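PDB 4JDX: fluorescence recovery protein from Synechocystis sp., which speeds the return of the orange carotenoid protein from its active to its resting form, restoring fluorescence after non-photochemical quenching. Local coordinates for residues 99-102 / 103-107. Residues are numbered along the deposited sequence; the frame is centred on the assembly and turned at random.
Sequences TFLA and ADKQS
The N-terminus of helix 103-114, with Ala-102 at the N-cap position, meets the loop that leads into it mainly through Gln-106. Helical pairing begins at once: Gln-106 N donates to Ala-102 O at 3.2 Å, with an N-H...O angle of 162°. One turn up, the Gln-106 side chain leans back over the incoming loop. Its CG stands beside the backbone N (chi1 -64°) and the chain runs extended from there, which brings the amide to the carbonyl preceding the cap: NE2 donates to Leu-101 O at 3.0 Å, from above the carbonyl plane. On the way CG packs 4.0 Å from Leu-101 CB, while the amide crosses over Thr-99, its NE2 3.5 Å from Thr-99 CA. An alanine in place of Gln-106 would probably leave Leu-101 O without this donor and the Thr-99 backbone without its amide cover. The Lys-105 side chain runs past the Ala-102 methyl, its CD 4.1 Å from Ala-102 CB. Asp-104 turns its carboxylate back toward the cap, CG between the backbone N and carbonyl carbon (chi1 55°), so that OD1 lies by the Ala-102 methyl and takes a weak hydrogen bond from Lys-105 N. Ser-107 OG and Ser-107 N both donate to Ala-103 O, from opposite faces of its plane. Glu-19 ties the junction to helix 17-47: its OE2 accepts a hydrogen bond from Ala-102 N and its OE1 forms a salt bridge with Lys-105 NZ, while Lys-105 also makes a cation-pi contact with Trp-15. Phe-100 packs on Ser-22, Ala-23 and Leu-26, fastening the loop after helix 80-89 to that long helix just before helix 103-114 begins.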
loop_
_atom_site.group_PDB
_atom_site.type_symbol
_atom_site.label_atom_id
_atom_site.label_comp_id
_atom_site.label_asym_id
_atom_site.label_seq_id
_atom_site.Cartn_x
_atom_site.Cartn_y
_atom_site.Cartn_z
ATOM N N THR A 99 -27.579 -3.490 -23.165
ATOM C CA THR A 99 -28.606 -3.633 -24.192
ATOM C C THR A 99 -28.076 -3.470 -25.618
ATOM O O THR A 99 -28.823 -3.640 -26.580
ATOM C CB THR A 99 -29.742 -2.616 -23.979
ATOM O OG1 THR A 99 -29.221 -1.287 -24.097
ATOM C CG2 THR A 99 -30.379 -2.797 -22.606
ATOM N N PHE A 100 -26.795 -3.140 -25.757
ATOM C CA PHE A 100 -26.181 -3.041 -27.078
ATOM C C PHE A 100 -25.745 -4.428 -27.540
ATOM O O PHE A 100 -25.493 -4.653 -28.726
ATOM C CB PHE A 100 -24.987 -2.081 -27.060
ATOM C CG PHE A 100 -23.812 -2.586 -26.268
ATOM C CD1 PHE A 100 -22.836 -3.364 -26.868
ATOM C CD2 PHE A 100 -23.683 -2.286 -24.925
ATOM C CE1 PHE A 100 -21.760 -3.831 -26.142
ATOM C CE2 PHE A 100 -22.607 -2.753 -24.197
ATOM C CZ PHE A 100 -21.646 -3.525 -24.805
ATOM N N LEU A 101 -25.675 -5.359 -26.592
ATOM C CA LEU A 101 -25.287 -6.732 -26.886
ATOM C C LEU A 101 -26.454 -7.555 -27.418
ATOM O O LEU A 101 -27.617 -7.197 -27.230
ATOM C CB LEU A 101 -24.745 -7.408 -25.628
ATOM C CG LEU A 101 -23.453 -6.834 -25.052
ATOM C CD1 LEU A 101 -23.153 -7.494 -23.714
ATOM C CD2 LEU A 101 -22.301 -7.020 -26.035
ATOM N N ALA A 102 -26.128 -8.661 -28.079
ATOM C CA ALA A 102 -27.128 -9.638 -28.487
ATOM C C ALA A 102 -27.894 -10.122 -27.260
ATOM O O ALA A 102 -27.352 -10.164 -26.157
ATOM C CB ALA A 102 -26.463 -10.811 -29.194
ATOM N N ALA A 103 -29.156 -10.489 -27.462
ATOM C CA ALA A 103 -30.030 -10.908 -26.371
ATOM C C ALA A 103 -29.470 -12.116 -25.623
ATOM O O ALA A 103 -29.573 -12.195 -24.398
ATOM C CB ALA A 103 -31.421 -11.219 -26.912
ATOM N N ASP A 104 -28.881 -13.054 -26.361
ATOM C CA ASP A 104 -28.364 -14.283 -25.761
ATOM C C ASP A 104 -27.193 -13.997 -24.817
ATOM O O ASP A 104 -27.062 -14.630 -23.770
ATOM C CB ASP A 104 -27.960 -15.294 -26.844
ATOM C CG ASP A 104 -26.960 -14.729 -27.838
ATOM O OD1 ASP A 104 -26.653 -13.522 -27.764
ATOM O OD2 ASP A 104 -26.492 -15.498 -28.704
ATOM N N LYS A 105 -26.356 -13.034 -25.184
ATOM C CA LYS A 105 -25.235 -12.630 -24.339
ATOM C C LYS A 105 -25.726 -11.979 -23.052
ATOM O O LYS A 105 -25.204 -12.254 -21.973
ATOM C CB LYS A 105 -24.324 -11.662 -25.092
ATOM C CG LYS A 105 -23.547 -12.315 -26.215
ATOM C CD LYS A 105 -22.930 -11.287 -27.142
ATOM C CE LYS A 105 -22.268 -11.962 -28.325
ATOM N NZ LYS A 105 -22.134 -11.040 -29.477
ATOM N N GLN A 106 -26.727 -11.114 -23.172
ATOM C CA GLN A 106 -27.284 -10.433 -22.010
ATOM C C GLN A 106 -27.837 -11.440 -21.009
ATOM O O GLN A 106 -27.562 -11.354 -19.812
ATOM C CB GLN A 106 -28.390 -9.465 -22.432
ATOM C CG GLN A 106 -27.918 -8.325 -23.313
ATOM C CD GLN A 106 -28.991 -7.274 -23.530
ATOM O OE1 GLN A 106 -29.549 -6.735 -22.574
ATOM N NE2 GLN A 106 -29.284 -6.977 -24.790
ATOM N N SER A 107 -28.607 -12.399 -21.510
ATOM C CA SER A 107 -29.241 -13.397 -20.659
ATOM C C SER A 107 -28.198 -14.224 -19.920
ATOM O O SER A 107 -28.320 -14.469 -18.719
ATOM C CB SER A 107 -30.135 -14.315 -21.495
ATOM O OG SER A 107 -31.236 -13.601 -22.026
#